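Local coordinates for tryptophan decarboxylase 1 (Oryza sativa subsp. japonica, PDB 6KHP) that decarboxylates L-tryptophan to tryptamine and 5-hydroxy-L-tryptophan to serotonin, using pyridoxal 5'-phosphate, and works as a homodimer, at the interface of chains A and B. Numbering follows the deposited sequence. Chains: chain A/B, Tryptophan decarboxylase 1.

The interface of chains A and B. Residues chain A 118, 121-122; chain B 40-41, 44-45, 92, 95-96.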
ATOM      1  N   ILE A 118      12.192 -24.719 -11.747  1.00 24.61           N
ATOM      2  CA  ILE A 118      13.231 -25.508 -11.098  1.00 26.35           C
ATOM      3  C   ILE A 118      14.600 -24.840 -11.257  1.00 26.48           C
ATOM      4  O   ILE A 118      15.405 -24.812 -10.314  1.00 26.19           O
ATOM      5  CB  ILE A 118      13.208 -26.944 -11.646  1.00 26.45           C
ATOM      6  CG1 ILE A 118      11.891 -27.619 -11.238  1.00 27.99           C
ATOM      7  CG2 ILE A 118      14.419 -27.750 -11.137  1.00 21.31           C
ATOM      8  CD1 ILE A 118      11.503 -28.817 -12.113  1.00 29.40           C
ATOM      9  N   ALA A 121      14.962 -22.189  -8.801  1.00 23.56           N
ATOM     10  CA  ALA A 121      15.171 -22.633  -7.432  1.00 26.30           C
ATOM     11  C   ALA A 121      16.598 -23.137  -7.229  1.00 27.98           C
ATOM     12  O   ALA A 121      17.244 -22.803  -6.231  1.00 24.90           O
ATOM     13  CB  ALA A 121      14.154 -23.712  -7.063  1.00 24.01           C
ATOM     14  N   MET A 122      17.109 -23.948  -8.157  1.00 26.41           N
ATOM     15  CA  MET A 122      18.493 -24.393  -8.007  1.00 27.81           C
ATOM     16  C   MET A 122      19.452 -23.224  -8.182  1.00 24.21           C
ATOM     17  O   MET A 122      20.473 -23.144  -7.483  1.00 22.76           O
ATOM     18  CB  MET A 122      18.788 -25.524  -8.989  1.00 26.45           C
ATOM     19  CG  MET A 122      17.869 -26.723  -8.722  1.00 27.90           C
ATOM     20  SD  MET A 122      18.181 -28.174  -9.745  1.00 36.39           S
ATOM     21  CE  MET A 122      18.276 -27.469 -11.379  1.00 25.11           C
TER
ATOM     22  N   PHE B  40       9.632 -31.147  -6.040  1.00 27.60           N
ATOM     23  CA  PHE B  40      11.060 -31.311  -6.279  1.00 25.44           C
ATOM     24  C   PHE B  40      11.852 -30.232  -5.561  1.00 26.06           C
ATOM     25  O   PHE B  40      12.871 -30.513  -4.920  1.00 29.36           O
ATOM     26  CB  PHE B  40      11.366 -31.277  -7.785  1.00 29.89           C
ATOM     27  CG  PHE B  40      12.839 -31.215  -8.085  1.00 28.66           C
ATOM     28  CD1 PHE B  40      13.579 -32.380  -8.207  1.00 29.72           C
ATOM     29  CD2 PHE B  40      13.495 -29.988  -8.192  1.00 28.13           C
ATOM     30  CE1 PHE B  40      14.953 -32.330  -8.445  1.00 31.98           C
ATOM     31  CE2 PHE B  40      14.855 -29.923  -8.423  1.00 27.62           C
ATOM     32  CZ  PHE B  40      15.591 -31.094  -8.557  1.00 31.09           C
ATOM     33  N   ILE B  41      11.400 -28.981  -5.656  1.00 26.45           N
ATOM     34  CA  ILE B  41      12.147 -27.886  -5.048  1.00 25.00           C
ATOM     35  C   ILE B  41      12.183 -28.048  -3.534  1.00 26.42           C
ATOM     36  O   ILE B  41      13.240 -27.918  -2.898  1.00 24.33           O
ATOM     37  CB  ILE B  41      11.543 -26.537  -5.464  1.00 23.51           C
ATOM     38  CG1 ILE B  41      11.777 -26.305  -6.965  1.00 24.63           C
ATOM     39  CG2 ILE B  41      12.138 -25.428  -4.611  1.00 24.06           C
ATOM     40  CD1 ILE B  41      10.913 -25.225  -7.587  1.00 23.41           C
ATOM     41  N   TYR B  44      14.527 -30.747  -2.764  1.00 24.48           N
ATOM     42  CA  TYR B  44      15.886 -30.352  -3.099  1.00 22.46           C
ATOM     43  C   TYR B  44      16.495 -29.516  -1.986  1.00 23.01           C
ATOM     44  O   TYR B  44      17.592 -29.817  -1.505  1.00 24.99           O
ATOM     45  CB  TYR B  44      15.912 -29.597  -4.434  1.00 25.41           C
ATOM     46  CG  TYR B  44      17.290 -29.082  -4.795  1.00 23.58           C
ATOM     47  CD1 TYR B  44      18.273 -29.948  -5.257  1.00 24.38           C
ATOM     48  CD2 TYR B  44      17.613 -27.737  -4.642  1.00 22.76           C
ATOM     49  CE1 TYR B  44      19.541 -29.488  -5.598  1.00 26.23           C
ATOM     50  CE2 TYR B  44      18.872 -27.264  -4.970  1.00 23.91           C
ATOM     51  CZ  TYR B  44      19.831 -28.145  -5.448  1.00 26.59           C
ATOM     52  OH  TYR B  44      21.077 -27.684  -5.762  1.00 25.32           O
ATOM     53  N   TYR B  45      15.789 -28.472  -1.537  1.00 23.95           N
ATOM     54  CA  TYR B  45      16.340 -27.661  -0.450  1.00 26.04           C
ATOM     55  C   TYR B  45      16.521 -28.489   0.816  1.00 25.85           C
ATOM     56  O   TYR B  45      17.476 -28.279   1.573  1.00 27.48           O
ATOM     57  CB  TYR B  45      15.450 -26.449  -0.163  1.00 23.85           C
ATOM     58  CG  TYR B  45      15.459 -25.378  -1.231  1.00 26.02           C
ATOM     59  CD1 TYR B  45      16.597 -25.136  -2.011  1.00 21.96           C
ATOM     60  CD2 TYR B  45      14.328 -24.596  -1.454  1.00 27.37           C
ATOM     61  CE1 TYR B  45      16.607 -24.143  -2.977  1.00 22.50           C
ATOM     62  CE2 TYR B  45      14.324 -23.589  -2.420  1.00 26.62           C
ATOM     63  CZ  TYR B  45      15.466 -23.371  -3.181  1.00 28.95           C
ATOM     64  OH  TYR B  45      15.454 -22.383  -4.137  1.00 26.10           O
ATOM     65  N   MET B  92      25.177 -31.654 -11.116  1.00 26.24           N
ATOM     66  CA  MET B  92      25.185 -30.230 -10.820  1.00 27.44           C
ATOM     67  C   MET B  92      26.201 -29.886  -9.744  1.00 27.47           C
ATOM     68  O   MET B  92      26.529 -30.710  -8.883  1.00 29.20           O
ATOM     69  CB  MET B  92      23.807 -29.772 -10.351  1.00 24.35           C
ATOM     70  CG  MET B  92      22.807 -29.514 -11.456  1.00 31.02           C
ATOM     71  SD  MET B  92      21.165 -29.636 -10.711  1.00 55.57           S
ATOM     72  CE  MET B  92      21.463 -28.980  -9.066  1.00 38.15           C
ATOM     73  N   TRP B  95      25.072 -24.745  -6.042  1.00 22.60           N
ATOM     74  CA  TRP B  95      25.125 -23.359  -5.583  1.00 25.75           C
ATOM     75  C   TRP B  95      24.249 -23.137  -4.359  1.00 25.22           C
ATOM     76  O   TRP B  95      24.594 -22.331  -3.489  1.00 27.43           O
ATOM     77  CB  TRP B  95      24.700 -22.414  -6.720  1.00 22.55           C
ATOM     78  CG  TRP B  95      25.778 -22.238  -7.769  1.00 26.32           C
ATOM     79  CD1 TRP B  95      26.210 -23.184  -8.672  1.00 22.73           C
ATOM     80  CD2 TRP B  95      26.580 -21.063  -8.006  1.00 23.37           C
ATOM     81  NE1 TRP B  95      27.217 -22.659  -9.456  1.00 23.43           N
ATOM     82  CE2 TRP B  95      27.466 -21.368  -9.071  1.00 23.69           C
ATOM     83  CE3 TRP B  95      26.644 -19.794  -7.416  1.00 22.04           C
ATOM     84  CZ2 TRP B  95      28.400 -20.444  -9.561  1.00 23.41           C
ATOM     85  CZ3 TRP B  95      27.575 -18.872  -7.906  1.00 26.31           C
ATOM     86  CH2 TRP B  95      28.441 -19.206  -8.974  1.00 22.99           C
ATOM     87  N   ALA B  96      23.126 -23.849  -4.264  1.00 24.34           N
ATOM     88  CA  ALA B  96      22.212 -23.714  -3.136  1.00 24.68           C
ATOM     89  C   ALA B  96      22.691 -24.432  -1.877  1.00 26.79           C
ATOM     90  O   ALA B  96      22.080 -24.254  -0.812  1.00 23.49           O
ATOM     91  CB  ALA B  96      20.823 -24.234  -3.516  1.00 22.87           C
TER
HETATM   92  O   HOH W   1      22.128 -25.048  -6.473  1.00 21.63           O
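A:Ala121 presses its methyl into the side chain of B:Ile41, its CB 3.5 Å from CG1 and nearly as near to CG2 and CD1; a small group thus seats against a branched one where two helices meet in the homodimer of a PLP-dependent group II decarboxylase. The helices are 110-122 of chain A and 27-47 of chain B, and two-fold symmetry repeats the contact with the chains exchanged. On the tight side, A:Ile118 crosses B:Phe40 at about a right angle, its CG2 branch 3.5 Å from ring atom CE2. A:Met122 sets its CG over one face of the B:Tyr44 ring, 3.9 Å above the plane and towards the rim. Its extended chi2 (-176°) carries SD out to 3.4 Å from CE of B:Met92, and the bend at chi3 turns its own CE towards SD of B:Met92. Also on this side, the phenol OH of B:Tyr45 donates to the carbonyl O of A:Ala121 at 2.8 Å, coming from beside the oxygen (108° to the C=O) and 28° out of the carbonyl plane. A phenylalanine in its place would probably leave that carbonyl, near the helix end, without its mate across the interface, and open a small gap beside the A:Ala121 methyl.

The looser side, beside B:Ala96, is bridged by water: water 1 lies 2.7 Å from the carbonyl O of A:Met122, and also bonds the phenol OH of B:Tyr44 and the backbone N of B:Ala96. Direct contact thins out here, the methyl CB of B:Ala96 staying 4.1 Å from A:Met122 O.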